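Local coordinates for protein hookworm platelet inhibitor 1 (Ancylostoma caninum, PDB 4TPV) that inhibits platelet aggregation and the adhesion of resting platelets to fibrinogen and collagen, possibly by binding the platelet integrins GPIIb/IIIa and alpha-2/beta-1, at residues N24-A29 against S87-I92; I109-W114 against C135-E140; I148-E151 against S156-S159. All coordinates share one frame; numbering follows the deposited sequence.

Contact 1: N24-A29 against S87-I92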
ATOM      1  N   ASN A  24       1.823  -6.412  -2.159  1.00  8.99           N
ATOM      2  CA  ASN A  24       1.996  -6.865  -3.526  1.00  9.16           C
ATOM      3  C   ASN A  24       1.104  -8.065  -3.871  1.00  9.75           C
ATOM      4  O   ASN A  24       0.570  -8.127  -4.971  1.00  9.32           O
ATOM      5  CB  ASN A  24       3.469  -7.170  -3.779  1.00  9.64           C
ATOM      6  CG  ASN A  24       4.265  -5.909  -4.048  1.00 11.45           C
ATOM      7  OD1 ASN A  24       3.740  -4.958  -4.618  1.00 10.79           O
ATOM      8  ND2 ASN A  24       5.539  -5.913  -3.678  1.00 13.20           N
ATOM      9  N   GLY A  25       0.905  -8.983  -2.925  1.00 10.00           N
ATOM     10  CA  GLY A  25      -0.059 -10.062  -3.127  1.00  9.32           C
ATOM     11  C   GLY A  25      -1.481  -9.555  -3.325  1.00  7.86           C
ATOM     12  O   GLY A  25      -2.236 -10.095  -4.145  1.00 10.04           O
ATOM     13  N   TYR A  26      -1.866  -8.540  -2.549  1.00  9.46           N
ATOM     14  CA  TYR A  26      -3.167  -7.906  -2.736  1.00  9.15           C
ATOM     15  C   TYR A  26      -3.252  -7.294  -4.125  1.00  7.99           C
ATOM     16  O   TYR A  26      -4.254  -7.398  -4.813  1.00  9.92           O
ATOM     17  CB  TYR A  26      -3.412  -6.798  -1.710  1.00 10.64           C
ATOM     18  CG  TYR A  26      -3.567  -7.223  -0.266  1.00  8.93           C
ATOM     19  CD1 TYR A  26      -3.958  -8.496   0.070  1.00 10.63           C
ATOM     20  CD2 TYR A  26      -3.338  -6.312   0.762  1.00 12.98           C
ATOM     21  CE1 TYR A  26      -4.116  -8.865   1.397  1.00  9.85           C
ATOM     22  CE2 TYR A  26      -3.479  -6.674   2.082  1.00 15.01           C
ATOM     23  CZ  TYR A  26      -3.872  -7.953   2.388  1.00 14.84           C
ATOM     24  OH  TYR A  26      -4.004  -8.308   3.709  1.00 14.08           O
ATOM     25  N   ARG A  27      -2.179  -6.628  -4.533  1.00  9.55           N
ATOM     26  CA  ARG A  27      -2.197  -5.944  -5.830  1.00  9.32           C
ATOM     27  C   ARG A  27      -2.185  -6.939  -7.012  1.00  8.27           C
ATOM     28  O   ARG A  27      -2.823  -6.708  -8.038  1.00  7.53           O
ATOM     29  CB  ARG A  27      -1.016  -4.947  -5.903  1.00  7.08           C
ATOM     30  CG  ARG A  27      -1.182  -3.781  -4.933  1.00  9.40           C
ATOM     31  CD  ARG A  27       0.101  -2.946  -4.777  1.00  7.48           C
ATOM     32  NE  ARG A  27       0.458  -2.262  -6.019  1.00  8.72           N
ATOM     33  CZ  ARG A  27      -0.082  -1.108  -6.421  1.00 10.86           C
ATOM     34  NH1 ARG A  27      -1.011  -0.518  -5.672  1.00  7.12           N
ATOM     35  NH2 ARG A  27       0.274  -0.562  -7.583  1.00  9.83           N
ATOM     36  N   ALA A  28      -1.477  -8.061  -6.863  1.00  9.50           N
ATOM     37  CA  ALA A  28      -1.491  -9.111  -7.881  1.00 10.77           C
ATOM     38  C   ALA A  28      -2.873  -9.776  -7.980  1.00 11.69           C
ATOM     39  O   ALA A  28      -3.364 -10.037  -9.075  1.00 11.62           O
ATOM     40  CB  ALA A  28      -0.420 -10.152  -7.566  1.00  9.53           C
ATOM     41  N   ALA A  29      -3.477 -10.066  -6.832  1.00  9.68           N
ATOM     42  CA  ALA A  29      -4.821 -10.644  -6.823  1.00 10.34           C
ATOM     43  C   ALA A  29      -5.770  -9.669  -7.479  1.00 11.48           C
ATOM     44  O   ALA A  29      -6.598 -10.042  -8.310  1.00 11.80           O
ATOM     45  CB  ALA A  29      -5.268 -10.959  -5.401  1.00 11.99           C
ATOM     46  N   SER A  87      -7.852  -5.693   7.624  1.00  9.45           N
ATOM     47  CA  SER A  87      -8.827  -4.639   7.847  0.67  8.57           C
ATOM     48  C   SER A  87      -8.938  -3.760   6.606  1.00 11.19           C
ATOM     49  O   SER A  87     -10.039  -3.453   6.168  1.00 11.83           O
ATOM     50  CB  SER A  87      -8.454  -3.785   9.064  0.67 13.40           C
ATOM     51  OG  SER A  87      -9.521  -2.907   9.385  0.67 13.94           O
ATOM     52  N   TRP A  88      -7.802  -3.370   6.036  1.00  9.99           N
ATOM     53  CA  TRP A  88      -7.810  -2.519   4.853  1.00  9.56           C
ATOM     54  C   TRP A  88      -8.342  -3.273   3.625  1.00  9.36           C
ATOM     55  O   TRP A  88      -9.151  -2.745   2.859  1.00  9.33           O
ATOM     56  CB  TRP A  88      -6.404  -1.962   4.601  1.00 10.85           C
ATOM     57  CG  TRP A  88      -5.918  -1.108   5.741  1.00  9.80           C
ATOM     58  CD1 TRP A  88      -6.679  -0.518   6.687  1.00  7.23           C
ATOM     59  CD2 TRP A  88      -4.555  -0.775   6.057  1.00  7.60           C
ATOM     60  NE1 TRP A  88      -5.892   0.180   7.580  1.00  8.93           N
ATOM     61  CE2 TRP A  88      -4.579   0.026   7.212  1.00  8.13           C
ATOM     62  CE3 TRP A  88      -3.325  -1.095   5.485  1.00  8.93           C
ATOM     63  CZ2 TRP A  88      -3.420   0.548   7.790  1.00  9.24           C
ATOM     64  CZ3 TRP A  88      -2.175  -0.586   6.057  1.00  9.88           C
ATOM     65  CH2 TRP A  88      -2.228   0.224   7.200  1.00  9.56           C
ATOM     66  N   TRP A  89      -7.891  -4.509   3.423  1.00  9.59           N
ATOM     67  CA  TRP A  89      -8.372  -5.287   2.272  1.00  8.79           C
ATOM     68  C   TRP A  89      -9.889  -5.496   2.285  1.00 11.75           C
ATOM     69  O   TRP A  89     -10.536  -5.477   1.229  1.00 11.10           O
ATOM     70  CB  TRP A  89      -7.665  -6.652   2.220  1.00  9.16           C
ATOM     71  CG  TRP A  89      -8.259  -7.571   1.176  1.00 14.63           C
ATOM     72  CD1 TRP A  89      -9.240  -8.498   1.366  1.00 16.74           C
ATOM     73  CD2 TRP A  89      -7.922  -7.626  -0.216  1.00 12.68           C
ATOM     74  NE1 TRP A  89      -9.519  -9.144   0.186  1.00 15.95           N
ATOM     75  CE2 TRP A  89      -8.728  -8.623  -0.803  1.00 15.04           C
ATOM     76  CE3 TRP A  89      -7.011  -6.939  -1.020  1.00 14.80           C
ATOM     77  CZ2 TRP A  89      -8.646  -8.949  -2.160  1.00 17.06           C
ATOM     78  CZ3 TRP A  89      -6.929  -7.254  -2.356  1.00 17.84           C
ATOM     79  CH2 TRP A  89      -7.746  -8.252  -2.919  1.00 19.66           C
ATOM     80  N   SER A  90     -10.459  -5.668   3.477  1.00  9.13           N
ATOM     81  CA  SER A  90     -11.897  -5.929   3.598  0.51 10.09           C
ATOM     82  C   SER A  90     -12.774  -4.822   2.998  1.00 10.48           C
ATOM     83  O   SER A  90     -13.958  -5.044   2.720  1.00 12.88           O
ATOM     84  CB  SER A  90     -12.271  -6.147   5.064  0.51 11.42           C
ATOM     85  OG  SER A  90     -11.742  -7.376   5.540  0.51 14.97           O
ATOM     86  N   GLU A  91     -12.206  -3.646   2.763  1.00  7.66           N
ATOM     87  CA  GLU A  91     -12.964  -2.557   2.164  1.00  8.06           C
ATOM     88  C   GLU A  91     -13.294  -2.838   0.710  1.00 10.73           C
ATOM     89  O   GLU A  91     -14.092  -2.126   0.096  1.00 10.99           O
ATOM     90  CB  GLU A  91     -12.190  -1.238   2.279  1.00 10.93           C
ATOM     91  CG  GLU A  91     -12.048  -0.765   3.705  1.00  8.41           C
ATOM     92  CD  GLU A  91     -11.378   0.587   3.797  1.00 12.87           C
ATOM     93  OE1 GLU A  91     -10.802   1.020   2.774  1.00 11.59           O
ATOM     94  OE2 GLU A  91     -11.471   1.220   4.874  1.00 15.26           O
ATOM     95  N   ILE A  92     -12.648  -3.857   0.151  1.00  9.60           N
ATOM     96  CA  ILE A  92     -12.891  -4.218  -1.239  1.00  9.94           C
ATOM     97  C   ILE A  92     -14.388  -4.420  -1.511  1.00  7.90           C
ATOM     98  O   ILE A  92     -14.863  -4.134  -2.609  1.00  9.41           O
ATOM     99  CB  ILE A  92     -12.077  -5.485  -1.625  1.00 10.45           C
ATOM    100  CG1 ILE A  92     -11.981  -5.613  -3.139  1.00 13.32           C
ATOM    101  CG2 ILE A  92     -12.631  -6.748  -0.934  1.00 13.61           C
ATOM    102  CD1 ILE A  92     -11.133  -6.816  -3.586  1.00 17.41           C
TER
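Within the CAP domain, the alpha-beta-alpha sandwich shared with antigen 5 and the pathogenesis-related 1 proteins, Tyr26 of helix 13-34 meets Trp89 of helix 80-89. The CA atoms of Tyr26 and Trp89 are 7.7 Å apart, and the two aromatic side chains meet between them. The six-membered ring of Trp89 slides past the tyrosine ring instead of lying squarely over it: the planes are tilted by 29°, the centroids are 4.9 Å apart and the overlap is slight. This is a strongly offset aromatic pair. Its tightest point is at the root of the tyrosine ring, where Tyr26 CG is 3.5 Å from Trp89 CE3. Next to CE3 on the six-membered ring, Trp89 CZ3 approaches Tyr26 CB and the backbone O of Tyr26, so the indole leans on the helix backbone as well as on the ring.

The torsions explain the crossing. Trp89 sends CG away from its own backbone N (chi1 172°), which carries the indole across toward helix 13-34. At the other end of the tyrosine ring the base of the tryptophan does the work: Trp89 CB sits over one face, displaced toward the rim, in a CH-pi contact 4.2 Å from the Tyr26 ring centroid. One turn further along its own chain, Ile92 lays CD1 against a face of the indole.

Helix 107-113 closes in beside the pair, with Met112 touching Tyr26 and Ile109 touching Trp89. The side-chain contacts are apolar or aromatic, and the Tyr26 carbonyl oxygen is the polar atom beside the indole. At the far margin a single methyl completes the contact, Ala29 CB lying 4.4 Å from Trp89 CH2 and meeting the indole obliquely.

Contact 2: I109-W114 against C135-E140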
ATOM      1  N   ILE A 109      -8.396   0.517   1.017  1.00  7.96           N
ATOM      2  CA  ILE A 109      -8.194  -0.385  -0.102  1.00  6.97           C
ATOM      3  C   ILE A 109      -7.710   0.399  -1.332  1.00  8.07           C
ATOM      4  O   ILE A 109      -6.837  -0.055  -2.042  1.00  6.95           O
ATOM      5  CB  ILE A 109      -9.468  -1.209  -0.432  1.00 11.15           C
ATOM      6  CG1 ILE A 109      -9.193  -2.183  -1.584  1.00 12.28           C
ATOM      7  CG2 ILE A 109     -10.640  -0.312  -0.774  1.00 12.46           C
ATOM      8  CD1 ILE A 109      -8.215  -3.314  -1.231  1.00 13.18           C
ATOM      9  N   ALA A 110      -8.260   1.591  -1.556  1.00 10.08           N
ATOM     10  CA  ALA A 110      -7.830   2.399  -2.704  1.00  7.28           C
ATOM     11  C   ALA A 110      -6.330   2.731  -2.648  1.00  7.15           C
ATOM     12  O   ALA A 110      -5.648   2.722  -3.693  1.00  9.59           O
ATOM     13  CB  ALA A 110      -8.672   3.677  -2.785  1.00  9.70           C
ATOM     14  N   ASN A 111      -5.805   3.026  -1.463  1.00  7.71           N
ATOM     15  CA  ASN A 111      -4.381   3.310  -1.355  1.00  8.51           C
ATOM     16  C   ASN A 111      -3.571   2.064  -1.699  1.00  7.37           C
ATOM     17  O   ASN A 111      -2.526   2.150  -2.348  1.00  8.38           O
ATOM     18  CB  ASN A 111      -4.008   3.794   0.053  1.00  8.63           C
ATOM     19  CG  ASN A 111      -3.879   5.312   0.145  1.00  8.12           C
ATOM     20  OD1 ASN A 111      -3.321   5.972  -0.747  1.00  8.69           O
ATOM     21  ND2 ASN A 111      -4.372   5.872   1.254  1.00  9.61           N
ATOM     22  N   MET A 112      -4.061   0.901  -1.261  1.00  8.18           N
ATOM     23  CA  MET A 112      -3.323  -0.342  -1.466  1.00  6.77           C
ATOM     24  C   MET A 112      -3.302  -0.795  -2.919  1.00  6.79           C
ATOM     25  O   MET A 112      -2.324  -1.401  -3.348  1.00  8.71           O
ATOM     26  CB  MET A 112      -3.883  -1.474  -0.590  1.00  7.32           C
ATOM     27  CG  MET A 112      -3.661  -1.267   0.894  1.00  9.27           C
ATOM     28  SD  MET A 112      -3.732  -2.804   1.846  1.00 10.30           S
ATOM     29  CE  MET A 112      -5.369  -3.398   1.444  1.00 11.70           C
ATOM     30  N   VAL A 113      -4.352  -0.494  -3.685  1.00  7.06           N
ATOM     31  CA  VAL A 113      -4.415  -0.964  -5.079  1.00  9.32           C
ATOM     32  C   VAL A 113      -4.389   0.156  -6.132  1.00  8.53           C
ATOM     33  O   VAL A 113      -4.574  -0.107  -7.331  1.00  9.61           O
ATOM     34  CB  VAL A 113      -5.653  -1.868  -5.298  1.00  9.08           C
ATOM     35  CG1 VAL A 113      -5.587  -3.074  -4.351  1.00  9.67           C
ATOM     36  CG2 VAL A 113      -6.977  -1.072  -5.151  1.00  8.24           C
ATOM     37  N   TRP A 114      -4.094   1.384  -5.714  1.00  7.64           N
ATOM     38  CA  TRP A 114      -3.923   2.473  -6.684  1.00  8.67           C
ATOM     39  C   TRP A 114      -2.814   2.086  -7.672  1.00  7.52           C
ATOM     40  O   TRP A 114      -1.707   1.743  -7.241  1.00  7.93           O
ATOM     41  CB  TRP A 114      -3.583   3.794  -5.969  1.00  7.40           C
ATOM     42  CG  TRP A 114      -4.082   4.961  -6.755  1.00  7.62           C
ATOM     43  CD1 TRP A 114      -3.462   5.566  -7.816  1.00 10.51           C
ATOM     44  CD2 TRP A 114      -5.342   5.630  -6.592  1.00  7.74           C
ATOM     45  NE1 TRP A 114      -4.247   6.591  -8.309  1.00 11.49           N
ATOM     46  CE2 TRP A 114      -5.404   6.650  -7.576  1.00  9.87           C
ATOM     47  CE3 TRP A 114      -6.409   5.486  -5.695  1.00  7.86           C
ATOM     48  CZ2 TRP A 114      -6.502   7.512  -7.701  1.00 10.25           C
ATOM     49  CZ3 TRP A 114      -7.512   6.347  -5.819  1.00  7.99           C
ATOM     50  CH2 TRP A 114      -7.542   7.344  -6.828  1.00  8.20           C
ATOM     51  N   CYS A 135       0.403   3.313   7.308  1.00  8.17           N
ATOM     52  CA  CYS A 135       1.229   3.167   6.127  1.00  8.25           C
ATOM     53  C   CYS A 135       1.044   4.387   5.236  1.00 10.37           C
ATOM     54  O   CYS A 135      -0.060   4.912   5.094  1.00  9.93           O
ATOM     55  CB  CYS A 135       0.887   1.893   5.358  1.00  7.19           C
ATOM     56  SG  CYS A 135       1.362   0.329   6.159  1.00 10.04           S
ATOM     57  N   GLN A 136       2.154   4.835   4.666  1.00  8.21           N
ATOM     58  CA  GLN A 136       2.185   5.956   3.751  1.00  7.53           C
ATOM     59  C   GLN A 136       2.592   5.431   2.385  1.00  7.63           C
ATOM     60  O   GLN A 136       3.461   4.551   2.271  1.00  8.21           O
ATOM     61  CB  GLN A 136       3.171   7.038   4.247  1.00 10.73           C
ATOM     62  CG  GLN A 136       2.724   7.722   5.532  1.00 12.84           C
ATOM     63  CD  GLN A 136       1.908   8.966   5.272  1.00 19.18           C
ATOM     64  OE1 GLN A 136       1.676   9.345   4.120  1.00 21.04           O
ATOM     65  NE2 GLN A 136       1.461   9.619   6.347  1.00 16.11           N
ATOM     66  N   TYR A 137       1.945   5.951   1.346  1.00  7.37           N
ATOM     67  CA  TYR A 137       2.169   5.473  -0.007  1.00 11.29           C
ATOM     68  C   TYR A 137       2.677   6.573  -0.927  1.00  8.65           C
ATOM     69  O   TYR A 137       2.550   7.779  -0.637  1.00  9.46           O
ATOM     70  CB  TYR A 137       0.868   4.874  -0.562  1.00  9.35           C
ATOM     71  CG  TYR A 137       0.316   3.775   0.322  1.00  8.25           C
ATOM     72  CD1 TYR A 137       0.770   2.471   0.208  1.00 11.34           C
ATOM     73  CD2 TYR A 137      -0.620   4.060   1.319  1.00  7.03           C
ATOM     74  CE1 TYR A 137       0.276   1.450   1.053  1.00 13.04           C
ATOM     75  CE2 TYR A 137      -1.112   3.056   2.157  1.00  9.35           C
ATOM     76  CZ  TYR A 137      -0.672   1.750   2.007  1.00  8.85           C
ATOM     77  OH  TYR A 137      -1.174   0.761   2.834  1.00  9.30           O
ATOM     78  N   GLY A 138       3.257   6.158  -2.050  1.00  8.17           N
ATOM     79  CA  GLY A 138       3.714   7.104  -3.059  1.00  9.98           C
ATOM     80  C   GLY A 138       3.803   6.472  -4.437  1.00 11.12           C
ATOM     81  O   GLY A 138       3.785   5.251  -4.567  1.00 11.06           O
ATOM     82  N   PRO A 139       3.854   7.308  -5.487  1.00 10.64           N
ATOM     83  CA  PRO A 139       3.765   8.767  -5.374  1.00  9.17           C
ATOM     84  C   PRO A 139       2.345   9.247  -5.136  1.00 11.71           C
ATOM     85  O   PRO A 139       1.386   8.475  -5.206  1.00 14.24           O
ATOM     86  CB  PRO A 139       4.278   9.268  -6.739  1.00 14.23           C
ATOM     87  CG  PRO A 139       4.428   8.050  -7.614  1.00 23.15           C
ATOM     88  CD  PRO A 139       3.887   6.858  -6.885  1.00 15.53           C
ATOM     89  N   GLU A 140       2.199  10.530  -4.843  1.00 13.20           N
ATOM     90  CA  GLU A 140       0.870  11.076  -4.598  1.00 11.25           C
ATOM     91  C   GLU A 140       0.007  11.101  -5.859  1.00 15.11           C
ATOM     92  O   GLU A 140       0.410  11.619  -6.903  1.00 18.46           O
ATOM     93  CB  GLU A 140       0.979  12.480  -4.006  1.00 19.39           C
ATOM     94  CG  GLU A 140       1.561  12.511  -2.602  1.00 27.61           C
ATOM     95  CD  GLU A 140       1.779  13.929  -2.098  1.00 42.62           C
ATOM     96  OE1 GLU A 140       1.574  14.883  -2.884  1.00 48.72           O
ATOM     97  OE2 GLU A 140       2.157  14.088  -0.919  1.00 48.54           O
TER
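Asn111, on helix 107-113, presses the base of its side chain onto the ring of Tyr137, on strand 130-138, and this is the tight part of the contact. Asn111 CB comes to 3.6 Å from Tyr137 CD2 and is almost as near CE2, so the methylene meets one side of the ring. Asn111 CG is 3.7 Å from Tyr137 CD2, with the amide plane turned only 22° from the ring plane. The two planes are thus nearly parallel, although the side chains cross at a slant. The amide nitrogen is engaged away from the ring: ND2 bonds to Asn69 OD1 and to Glu66 O, which should fix the rotation of the group. The backbone O of Asn111 stands 4.1 Å above one face of the tyrosine, displaced toward the rim, and accepts a hydrogen bond from His117 ND1.

Between the two segments the packing thins toward the phenol end, where His23 and Trp88 take over. Met112 CG is 3.7 Å from Tyr137 OH, but Met112 CG to Tyr137 CZ is 4.4 Å; the sulfur already leads away, and the bend at chi3 (-58°) sets the direction of the terminal methyl CE. The buried hydroxyl is hydrogen-bonded to His23 NE2. Beyond Gly138, on the solvent side, the chain passes through a cis peptide bond into Pro139 and on to Glu140; both are exposed and contribute nothing to the interface.

Tyr137 therefore lies at a junction of the CAP fold. Helix 107-113 packs on one strand of the central sheet, helix 13-34 supplies His23, helix 80-89 brings Trp88 against the tyrosine, and strand 130-138 itself runs between antiparallel neighbours 119-127 and 68-73.

Contact 3: I148-E151 against S156-S159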
ATOM      1  N   ILE A 148      -8.815   4.845  -9.851  1.00  8.66           N
ATOM      2  CA  ILE A 148      -7.930   4.015  -9.027  1.00  8.29           C
ATOM      3  C   ILE A 148      -6.991   3.184  -9.894  1.00  9.84           C
ATOM      4  O   ILE A 148      -5.788   3.059  -9.593  1.00  9.18           O
ATOM      5  CB  ILE A 148      -8.732   3.062  -8.106  1.00  9.88           C
ATOM      6  CG1 ILE A 148      -9.772   3.820  -7.287  1.00 10.51           C
ATOM      7  CG2 ILE A 148      -7.772   2.279  -7.181  1.00 11.59           C
ATOM      8  CD1 ILE A 148     -10.854   2.883  -6.689  1.00  9.67           C
ATOM      9  N   TYR A 149      -7.543   2.597 -10.955  1.00 10.69           N
ATOM     10  CA  TYR A 149      -6.768   1.749 -11.860  1.00 12.57           C
ATOM     11  C   TYR A 149      -7.330   1.807 -13.259  1.00 12.69           C
ATOM     12  O   TYR A 149      -8.558   1.867 -13.437  1.00 13.13           O
ATOM     13  CB  TYR A 149      -6.777   0.295 -11.380  1.00 12.33           C
ATOM     14  CG  TYR A 149      -8.179  -0.250 -11.187  1.00  9.29           C
ATOM     15  CD1 TYR A 149      -8.879  -0.861 -12.238  1.00 12.11           C
ATOM     16  CD2 TYR A 149      -8.803  -0.157  -9.957  1.00 10.05           C
ATOM     17  CE1 TYR A 149     -10.164  -1.340 -12.045  1.00 12.86           C
ATOM     18  CE2 TYR A 149     -10.067  -0.646  -9.748  1.00 10.41           C
ATOM     19  CZ  TYR A 149     -10.748  -1.244 -10.790  1.00 10.52           C
ATOM     20  OH  TYR A 149     -12.036  -1.734 -10.589  1.00 15.66           O
ATOM     21  N   GLU A 150      -6.447   1.787 -14.257  1.00 11.97           N
ATOM     22  CA  GLU A 150      -6.898   1.607 -15.634  1.00 13.33           C
ATOM     23  C   GLU A 150      -7.148   0.127 -15.901  1.00 13.08           C
ATOM     24  O   GLU A 150      -6.469  -0.723 -15.340  1.00 13.11           O
ATOM     25  CB  GLU A 150      -5.878   2.164 -16.630  1.00 17.06           C
ATOM     26  CG  GLU A 150      -5.641   3.663 -16.505  1.00 19.77           C
ATOM     27  CD  GLU A 150      -6.880   4.483 -16.834  1.00 22.85           C
ATOM     28  OE1 GLU A 150      -7.742   4.004 -17.606  1.00 25.16           O
ATOM     29  OE2 GLU A 150      -6.991   5.607 -16.313  1.00 25.37           O
ATOM     30  N   GLU A 151      -8.118  -0.170 -16.762  1.00 13.34           N
ATOM     31  CA  GLU A 151      -8.480  -1.559 -17.032  1.00 15.05           C
ATOM     32  C   GLU A 151      -7.913  -2.046 -18.347  1.00 13.65           C
ATOM     33  O   GLU A 151      -7.953  -1.331 -19.347  1.00 17.38           O
ATOM     34  CB  GLU A 151      -9.998  -1.725 -17.040  1.00 20.51           C
ATOM     35  CG  GLU A 151     -10.636  -1.594 -15.663  1.00 23.42           C
ATOM     36  CD  GLU A 151     -12.142  -1.435 -15.746  1.00 36.48           C
ATOM     37  OE1 GLU A 151     -12.652  -1.301 -16.876  1.00 33.64           O
ATOM     38  OE2 GLU A 151     -12.810  -1.434 -14.689  1.00 42.45           O
ATOM     39  N   SER A 156      -0.073  -4.473 -19.812  1.00 11.75           N
ATOM     40  CA  SER A 156      -0.154  -3.945 -21.160  1.00 13.46           C
ATOM     41  C   SER A 156       0.201  -2.459 -21.232  1.00 18.36           C
ATOM     42  O   SER A 156       0.480  -1.941 -22.311  1.00 17.31           O
ATOM     43  CB  SER A 156      -1.562  -4.183 -21.737  1.00 13.77           C
ATOM     44  OG  SER A 156      -2.552  -3.533 -20.956  1.00 12.94           O
ATOM     45  N   ARG A 157       0.190  -1.771 -20.094  1.00 13.52           N
ATOM     46  CA  ARG A 157       0.493  -0.344 -20.118  1.00 17.33           C
ATOM     47  C   ARG A 157       1.619   0.047 -19.158  1.00 14.18           C
ATOM     48  O   ARG A 157       1.694   1.195 -18.760  1.00 13.19           O
ATOM     49  CB  ARG A 157      -0.774   0.472 -19.815  1.00 15.43           C
ATOM     50  CG  ARG A 157      -1.776   0.447 -20.978  1.00 16.92           C
ATOM     51  CD  ARG A 157      -3.050   1.211 -20.665  1.00 17.64           C
ATOM     52  NE  ARG A 157      -2.839   2.650 -20.477  1.00 20.84           N
ATOM     53  CZ  ARG A 157      -3.825   3.525 -20.285  1.00 21.15           C
ATOM     54  NH1 ARG A 157      -5.088   3.112 -20.264  1.00 21.82           N
ATOM     55  NH2 ARG A 157      -3.553   4.810 -20.107  1.00 25.95           N
ATOM     56  N   CYS A 158       2.488  -0.896 -18.800  1.00 14.87           N
ATOM     57  CA  CYS A 158       3.676  -0.572 -18.000  1.00 14.33           C
ATOM     58  C   CYS A 158       4.500   0.589 -18.590  1.00 15.80           C
ATOM     59  O   CYS A 158       5.072   1.400 -17.861  1.00 14.65           O
ATOM     60  CB  CYS A 158       4.576  -1.805 -17.849  1.00 15.80           C
ATOM     61  SG  CYS A 158       3.877  -3.085 -16.780  1.00 17.81           S
ATOM     62  N   SER A 159       4.546   0.681 -19.910  1.00 13.99           N
ATOM     63  CA  SER A 159       5.372   1.707 -20.549  1.00 13.67           C
ATOM     64  C   SER A 159       4.832   3.130 -20.339  1.00 14.31           C
ATOM     65  O   SER A 159       5.531   4.102 -20.601  1.00 17.88           O
ATOM     66  CB  SER A 159       5.522   1.418 -22.044  1.00 20.89           C
ATOM     67  OG  SER A 159       4.284   1.510 -22.719  1.00 27.60           O
TER
HETATM   68  O   HOH W   1      -5.846   0.122 -19.999  1.00 28.54           O
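Arg157 NH1 is the polar atom on which this contact turns, reached by a water and, more distantly, by a carboxylate. The water is held at 2.6 Å from the backbone O of Glu151, to which it donates, and accepts from Arg157 NH1 at 3.1 Å. It lies at the edge of the guanidinium, in its plane, so the arginine is tied by a single bridging water to the backbone of the other segment. The direct ionic link is weaker: Glu150 OE1 stands 3.9 Å from Arg157 NH1, a long salt bridge, with the carboxylate and guanidinium planes 37° apart instead of aligned for a paired grip.

The aliphatic part of the glutamate comes equally close. Its CG lies over one face of the guanidinium, and Glu150 CB is 3.8 Å from Arg157 NH1. The first torsion of Glu150, with CG anti to the carbonyl carbon, puts CG over that face, and the bend at chi2 (-64°) keeps the carboxylate beside NH1. Arg157 bends in turn at chi3 (65°), near the end of a side chain that begins by pointing toward the other segment. Its strongest polar partner is Asp160, whose OD2 forms a salt bridge with NE; Lys38 NZ lies close to NH2.

Ser37 joins the two segments: its backbone bonds to that of both Glu150 and Arg157, and both side chains touch it. The Cys158-Cys176 disulfide anchors the chain immediately after Arg157. Asp160, and more weakly Glu150, probably offset the positive charge gathered by Arg157 and the nearby Lys38, and the geometry suggests a surface link in which a weak ion pair, a water bridge and aliphatic contact all take part.

Overall arrangement
Contacts 1 and 2 adjoin in the CAP domain, their centres about 11 Å apart, and helix 107-113, which belongs to contact 2, also packs against contact 1. Arg27, in 24-29, ties them directly: NH1 is 2.8 Å from Met112 O and also 2.8 Å from Trp114 O, both probable hydrogen bonds, while Met112 CE packs 3.4 Å from Trp89 N. Contact 3 lies further out, its centre about 15 Å from that of contact 2 and about 17 Å from that of contact 1. It still touches contact 2 through Ile148, whose CG1 is 3.7 Å from Trp114 CZ3; between contacts 1 and 3 the nearest atoms are about 7 Å apart.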